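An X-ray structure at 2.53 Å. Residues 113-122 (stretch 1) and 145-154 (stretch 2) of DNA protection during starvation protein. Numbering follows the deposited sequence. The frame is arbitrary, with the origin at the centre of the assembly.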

ATOM      1  N   TYR B 113       6.352  -9.404  34.278  1.00 28.20           N
ATOM      2  CA  TYR B 113       6.462  -7.974  34.040  1.00 28.57           C
ATOM      3  C   TYR B 113       6.800  -7.141  35.276  1.00 29.34           C
ATOM      4  O   TYR B 113       7.394  -6.066  35.151  1.00 30.74           O
ATOM      5  CB  TYR B 113       5.182  -7.438  33.371  1.00 27.12           C
ATOM      6  CG  TYR B 113       5.222  -7.617  31.875  1.00 27.70           C
ATOM      7  CD1 TYR B 113       5.135  -8.890  31.305  1.00 26.57           C
ATOM      8  CD2 TYR B 113       5.495  -6.536  31.033  1.00 26.23           C
ATOM      9  CE1 TYR B 113       5.341  -9.077  29.940  1.00 27.09           C
ATOM     10  CE2 TYR B 113       5.702  -6.713  29.676  1.00 22.28           C
ATOM     11  CZ  TYR B 113       5.631  -7.978  29.137  1.00 24.58           C
ATOM     12  OH  TYR B 113       5.909  -8.164  27.809  1.00 24.05           O
ATOM     13  N   ASN B 114       6.422  -7.601  36.464  1.00 29.84           N
ATOM     14  CA  ASN B 114       6.759  -6.838  37.663  1.00 30.21           C
ATOM     15  C   ASN B 114       8.288  -6.743  37.689  1.00 30.21           C
ATOM     16  O   ASN B 114       8.853  -5.664  37.895  1.00 27.45           O
ATOM     17  CB  ASN B 114       6.247  -7.521  38.948  1.00 31.50           C
ATOM     18  CG  ASN B 114       4.769  -7.217  39.248  1.00 34.82           C
ATOM     19  OD1 ASN B 114       4.236  -6.181  38.842  1.00 32.82           O
ATOM     20  ND2 ASN B 114       4.114  -8.117  39.992  1.00 35.05           N
ATOM     21  N   GLY B 115       8.952  -7.873  37.451  1.00 29.99           N
ATOM     22  CA  GLY B 115      10.402  -7.874  37.451  1.00 30.58           C
ATOM     23  C   GLY B 115      10.975  -6.993  36.353  1.00 31.51           C
ATOM     24  O   GLY B 115      11.881  -6.182  36.600  1.00 29.69           O
ATOM     25  N   VAL B 116      10.439  -7.158  35.142  1.00 32.56           N
ATOM     26  CA  VAL B 116      10.883  -6.408  33.963  1.00 33.72           C
ATOM     27  C   VAL B 116      10.741  -4.900  34.149  1.00 32.29           C
ATOM     28  O   VAL B 116      11.674  -4.140  33.889  1.00 32.83           O
ATOM     29  CB  VAL B 116      10.089  -6.860  32.696  1.00 35.81           C
ATOM     30  CG1 VAL B 116      10.570  -6.106  31.445  1.00 33.94           C
ATOM     31  CG2 VAL B 116      10.253  -8.356  32.504  1.00 34.18           C
ATOM     32  N   ILE B 117       9.574  -4.473  34.616  1.00 31.39           N
ATOM     33  CA  ILE B 117       9.326  -3.057  34.824  1.00 32.65           C
ATOM     34  C   ILE B 117      10.174  -2.516  35.949  1.00 37.36           C
ATOM     35  O   ILE B 117      10.784  -1.452  35.807  1.00 34.62           O
ATOM     36  CB  ILE B 117       7.837  -2.783  35.128  1.00 28.43           C
ATOM     37  CG1 ILE B 117       6.996  -3.204  33.921  1.00 25.09           C
ATOM     38  CG2 ILE B 117       7.628  -1.298  35.470  1.00 22.28           C
ATOM     39  CD1 ILE B 117       5.506  -3.142  34.151  1.00 25.51           C
ATOM     40  N   GLU B 118      10.217  -3.233  37.068  1.00 41.10           N
ATOM     41  CA  GLU B 118      11.022  -2.784  38.197  1.00 43.04           C
ATOM     42  C   GLU B 118      12.492  -2.669  37.778  1.00 40.56           C
ATOM     43  O   GLU B 118      13.164  -1.678  38.090  1.00 36.10           O
ATOM     44  CB  GLU B 118      10.905  -3.742  39.375  1.00 54.02           C
ATOM     45  CG  GLU B 118      11.598  -3.210  40.614  1.00 77.27           C
ATOM     46  CD  GLU B 118      11.550  -4.176  41.772  1.00 87.65           C
ATOM     47  OE1 GLU B 118      12.018  -3.810  42.870  1.00 91.03           O
ATOM     48  OE2 GLU B 118      11.048  -5.302  41.583  1.00 91.76           O
ATOM     49  N   ASP B 119      12.988  -3.675  37.064  1.00 36.22           N
ATOM     50  CA  ASP B 119      14.369  -3.654  36.603  1.00 34.16           C
ATOM     51  C   ASP B 119      14.627  -2.506  35.638  1.00 32.85           C
ATOM     52  O   ASP B 119      15.720  -1.928  35.622  1.00 34.34           O
ATOM     53  CB  ASP B 119      14.723  -4.967  35.909  1.00 35.07           C
ATOM     54  CG  ASP B 119      14.961  -6.097  36.890  1.00 39.84           C
ATOM     55  OD1 ASP B 119      15.211  -7.245  36.441  1.00 39.45           O
ATOM     56  OD2 ASP B 119      14.904  -5.826  38.113  1.00 41.32           O
ATOM     57  N   THR B 120      13.631  -2.179  34.821  1.00 32.53           N
ATOM     58  CA  THR B 120      13.797  -1.098  33.860  1.00 32.74           C
ATOM     59  C   THR B 120      13.830   0.256  34.565  1.00 35.10           C
ATOM     60  O   THR B 120      14.593   1.146  34.182  1.00 32.23           O
ATOM     61  CB  THR B 120      12.681  -1.125  32.800  1.00 31.82           C
ATOM     62  OG1 THR B 120      12.684  -2.409  32.152  1.00 28.10           O
ATOM     63  CG2 THR B 120      12.906  -0.032  31.747  1.00 27.33           C
ATOM     64  N   ARG B 121      13.012   0.407  35.599  1.00 40.45           N
ATOM     65  CA  ARG B 121      12.987   1.651  36.356  1.00 45.09           C
ATOM     66  C   ARG B 121      14.353   1.941  36.984  1.00 47.73           C
ATOM     67  O   ARG B 121      14.856   3.064  36.894  1.00 41.92           O
ATOM     68  CB  ARG B 121      11.921   1.583  37.444  1.00 51.33           C
ATOM     69  CG  ARG B 121      10.509   1.571  36.914  1.00 65.54           C
ATOM     70  CD  ARG B 121      10.126   2.921  36.350  1.00 72.42           C
ATOM     71  NE  ARG B 121       8.702   2.977  36.046  1.00 74.92           N
ATOM     72  CZ  ARG B 121       8.036   4.109  35.881  1.00 75.27           C
ATOM     73  NH1 ARG B 121       8.684   5.255  35.992  1.00 75.92           N
ATOM     74  NH2 ARG B 121       6.737   4.099  35.620  1.00 74.81           N
ATOM     75  N   LYS B 122      14.953   0.927  37.606  1.00 52.03           N
ATOM     76  CA  LYS B 122      16.265   1.085  38.242  1.00 53.62           C
ATOM     77  C   LYS B 122      17.299   1.595  37.235  1.00 52.89           C
ATOM     78  O   LYS B 122      17.974   2.592  37.480  1.00 52.42           O
ATOM     79  CB  LYS B 122      16.759  -0.247  38.811  1.00 55.37           C
ATOM     80  CG  LYS B 122      15.857  -0.901  39.844  1.00 64.89           C
ATOM     81  CD  LYS B 122      16.449  -2.247  40.272  1.00 69.68           C
ATOM     82  CE  LYS B 122      15.515  -3.039  41.187  1.00 70.98           C
ATOM     83  NZ  LYS B 122      16.030  -4.415  41.458  1.00 70.17           N
TER
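Stretch 2, residues 145-154: LEKFQWFVRA

Residues 145-154 form a helical segment that packs against the helix of residues 113-122 in a nearly antiparallel sense. The N-to-C directions lie at 157° (signed crossing angle -157°), and the axes approach to 10.1 Å. The register is set by Tyr-113 CA facing Gln-149 CA at 6.3 Å and Ile-117 CA facing Glu-146 CA at 6.7 Å, and the contact buries 523 Å² in total.

Apolar packing centres on Leu-145, whose side chain touches three residues of the first helix: its CG lies 4.1 Å from Val-116 CG1, its CB 4.4 Å from Ile-117 CG1, and its CD1 4.3 Å from Tyr-113 CE2. Tyr-113 also meets Phe-148, whose CD2 lies over one face of the tyrosine ring, 3.4 Å from Tyr-113 CZ. The two rings are oblique, with planes at 38° and centroids 5.1 Å apart. The aliphatic part of Gln-149 adds to this packing, its CG 3.6 Å from Tyr-113 CB.

Charge pairing lies toward the C-terminal end of stretch 1. Arg-121 extends its guanidinium to Glu-146 in a salt bridge, with NH2 2.9 Å from Glu-146 OE2; a weak hydrogen bond joins Arg-121 NH2 to Glu-146 OE1 at 3.0 Å. The same carboxylate abuts Ile-117, whose CG2 is 3.4 Å from Glu-146 OE2.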

ATOM      1  N   LEU B 145       6.142  -1.459  27.918  1.00 34.40           N
ATOM      2  CA  LEU B 145       6.228  -2.552  28.887  1.00 31.94           C
ATOM      3  C   LEU B 145       5.150  -2.415  29.951  1.00 32.72           C
ATOM      4  O   LEU B 145       4.505  -3.389  30.316  1.00 33.54           O
ATOM      5  CB  LEU B 145       7.587  -2.561  29.586  1.00 30.27           C
ATOM      6  CG  LEU B 145       8.749  -3.350  28.977  1.00 28.58           C
ATOM      7  CD1 LEU B 145       8.317  -3.996  27.658  1.00 26.38           C
ATOM      8  CD2 LEU B 145       9.947  -2.422  28.794  1.00 24.72           C
ATOM      9  N   GLU B 146       4.961  -1.203  30.454  1.00 35.13           N
ATOM     10  CA  GLU B 146       3.957  -0.964  31.482  1.00 36.87           C
ATOM     11  C   GLU B 146       2.530  -1.003  30.955  1.00 36.98           C
ATOM     12  O   GLU B 146       1.629  -1.496  31.631  1.00 37.31           O
ATOM     13  CB  GLU B 146       4.231   0.369  32.165  1.00 37.12           C
ATOM     14  CG  GLU B 146       5.328   0.268  33.195  1.00 40.77           C
ATOM     15  CD  GLU B 146       5.844   1.612  33.628  1.00 41.13           C
ATOM     16  OE1 GLU B 146       5.031   2.564  33.674  1.00 41.43           O
ATOM     17  OE2 GLU B 146       7.054   1.706  33.931  1.00 39.46           O
ATOM     18  N   LYS B 147       2.320  -0.474  29.754  1.00 38.14           N
ATOM     19  CA  LYS B 147       0.994  -0.503  29.167  1.00 38.19           C
ATOM     20  C   LYS B 147       0.587  -1.963  28.968  1.00 37.36           C
ATOM     21  O   LYS B 147      -0.533  -2.358  29.278  1.00 40.91           O
ATOM     22  CB  LYS B 147       0.970   0.217  27.815  1.00 36.85           C
ATOM     23  CG  LYS B 147      -0.401   0.144  27.153  1.00 35.26           C
ATOM     24  CD  LYS B 147      -0.338   0.193  25.634  1.00 35.95           C
ATOM     25  CE  LYS B 147      -0.254   1.614  25.129  1.00 35.68           C
ATOM     26  NZ  LYS B 147      -0.568   1.698  23.671  1.00 36.98           N
ATOM     27  N   PHE B 148       1.503  -2.768  28.451  1.00 34.74           N
ATOM     28  CA  PHE B 148       1.211  -4.172  28.219  1.00 34.53           C
ATOM     29  C   PHE B 148       0.790  -4.908  29.493  1.00 34.98           C
ATOM     30  O   PHE B 148      -0.157  -5.701  29.472  1.00 33.63           O
ATOM     31  CB  PHE B 148       2.421  -4.884  27.611  1.00 31.10           C
ATOM     32  CG  PHE B 148       2.135  -6.297  27.206  1.00 27.91           C
ATOM     33  CD1 PHE B 148       1.471  -6.571  26.013  1.00 25.81           C
ATOM     34  CD2 PHE B 148       2.488  -7.354  28.039  1.00 25.67           C
ATOM     35  CE1 PHE B 148       1.165  -7.879  25.655  1.00 25.54           C
ATOM     36  CE2 PHE B 148       2.188  -8.668  27.696  1.00 27.10           C
ATOM     37  CZ  PHE B 148       1.523  -8.935  26.504  1.00 26.95           C
ATOM     38  N   GLN B 149       1.510  -4.655  30.588  1.00 36.32           N
ATOM     39  CA  GLN B 149       1.220  -5.296  31.866  1.00 37.94           C
ATOM     40  C   GLN B 149      -0.198  -4.946  32.273  1.00 40.50           C
ATOM     41  O   GLN B 149      -0.912  -5.761  32.851  1.00 38.00           O
ATOM     42  CB  GLN B 149       2.187  -4.828  32.955  1.00 38.71           C
ATOM     43  CG  GLN B 149       2.149  -5.700  34.205  1.00 44.26           C
ATOM     44  CD  GLN B 149       2.774  -5.036  35.424  1.00 46.11           C
ATOM     45  OE1 GLN B 149       3.255  -5.715  36.339  1.00 46.71           O
ATOM     46  NE2 GLN B 149       2.752  -3.709  35.452  1.00 44.89           N
ATOM     47  N   TRP B 150      -0.607  -3.721  31.977  1.00 42.22           N
ATOM     48  CA  TRP B 150      -1.957  -3.319  32.318  1.00 42.51           C
ATOM     49  C   TRP B 150      -2.994  -4.131  31.542  1.00 41.73           C
ATOM     50  O   TRP B 150      -4.016  -4.532  32.107  1.00 38.07           O
ATOM     51  CB  TRP B 150      -2.181  -1.832  32.063  1.00 48.79           C
ATOM     52  CG  TRP B 150      -3.611  -1.493  32.261  1.00 59.04           C
ATOM     53  CD1 TRP B 150      -4.354  -1.718  33.382  1.00 61.77           C
ATOM     54  CD2 TRP B 150      -4.503  -0.961  31.280  1.00 62.82           C
ATOM     55  NE1 TRP B 150      -5.661  -1.368  33.158  1.00 65.84           N
ATOM     56  CE2 TRP B 150      -5.785  -0.901  31.877  1.00 65.33           C
ATOM     57  CE3 TRP B 150      -4.356  -0.535  29.956  1.00 65.01           C
ATOM     58  CZ2 TRP B 150      -6.907  -0.430  31.191  1.00 67.04           C
ATOM     59  CZ3 TRP B 150      -5.477  -0.065  29.270  1.00 66.75           C
ATOM     60  CH2 TRP B 150      -6.737  -0.017  29.891  1.00 66.60           C
ATOM     61  N   PHE B 151      -2.753  -4.370  30.256  1.00 39.66           N
ATOM     62  CA  PHE B 151      -3.707  -5.154  29.472  1.00 39.80           C
ATOM     63  C   PHE B 151      -3.797  -6.535  30.084  1.00 37.51           C
ATOM     64  O   PHE B 151      -4.866  -7.132  30.139  1.00 36.60           O
ATOM     65  CB  PHE B 151      -3.280  -5.275  28.005  1.00 44.58           C
ATOM     66  CG  PHE B 151      -3.450  -4.010  27.216  1.00 52.19           C
ATOM     67  CD1 PHE B 151      -4.356  -3.034  27.620  1.00 54.19           C
ATOM     68  CD2 PHE B 151      -2.722  -3.803  26.052  1.00 56.46           C
ATOM     69  CE1 PHE B 151      -4.532  -1.867  26.880  1.00 56.09           C
ATOM     70  CE2 PHE B 151      -2.894  -2.634  25.300  1.00 58.17           C
ATOM     71  CZ  PHE B 151      -3.803  -1.663  25.722  1.00 56.69           C
ATOM     72  N   VAL B 152      -2.659  -7.035  30.552  1.00 34.87           N
ATOM     73  CA  VAL B 152      -2.606  -8.346  31.185  1.00 32.38           C
ATOM     74  C   VAL B 152      -3.448  -8.316  32.458  1.00 32.11           C
ATOM     75  O   VAL B 152      -4.338  -9.148  32.640  1.00 31.81           O
ATOM     76  CB  VAL B 152      -1.138  -8.745  31.534  1.00 32.00           C
ATOM     77  CG1 VAL B 152      -1.111 -10.092  32.234  1.00 31.41           C
ATOM     78  CG2 VAL B 152      -0.285  -8.801  30.259  1.00 29.68           C
ATOM     79  N   ARG B 153      -3.171  -7.351  33.331  1.00 32.02           N
ATOM     80  CA  ARG B 153      -3.901  -7.206  34.591  1.00 32.46           C
ATOM     81  C   ARG B 153      -5.402  -7.026  34.363  1.00 33.31           C
ATOM     82  O   ARG B 153      -6.223  -7.532  35.140  1.00 33.04           O
ATOM     83  CB  ARG B 153      -3.360  -6.008  35.380  1.00 30.74           C
ATOM     84  CG  ARG B 153      -1.913  -6.164  35.750  1.00 32.56           C
ATOM     85  CD  ARG B 153      -1.334  -4.916  36.388  1.00 32.59           C
ATOM     86  NE  ARG B 153      -0.141  -5.255  37.156  1.00 32.93           N
ATOM     87  CZ  ARG B 153       0.606  -4.379  37.819  1.00 34.55           C
ATOM     88  NH1 ARG B 153       0.286  -3.091  37.802  1.00 34.71           N
ATOM     89  NH2 ARG B 153       1.662  -4.796  38.523  1.00 34.89           N
ATOM     90  N   ALA B 154      -5.745  -6.294  33.301  1.00 33.87           N
ATOM     91  CA  ALA B 154      -7.134  -6.029  32.946  1.00 33.81           C
ATOM     92  C   ALA B 154      -7.929  -7.308  32.722  1.00 36.96           C
ATOM     93  O   ALA B 154      -9.137  -7.321  32.924  1.00 36.17           O
ATOM     94  CB  ALA B 154      -7.202  -5.145  31.696  1.00 33.80           C
TER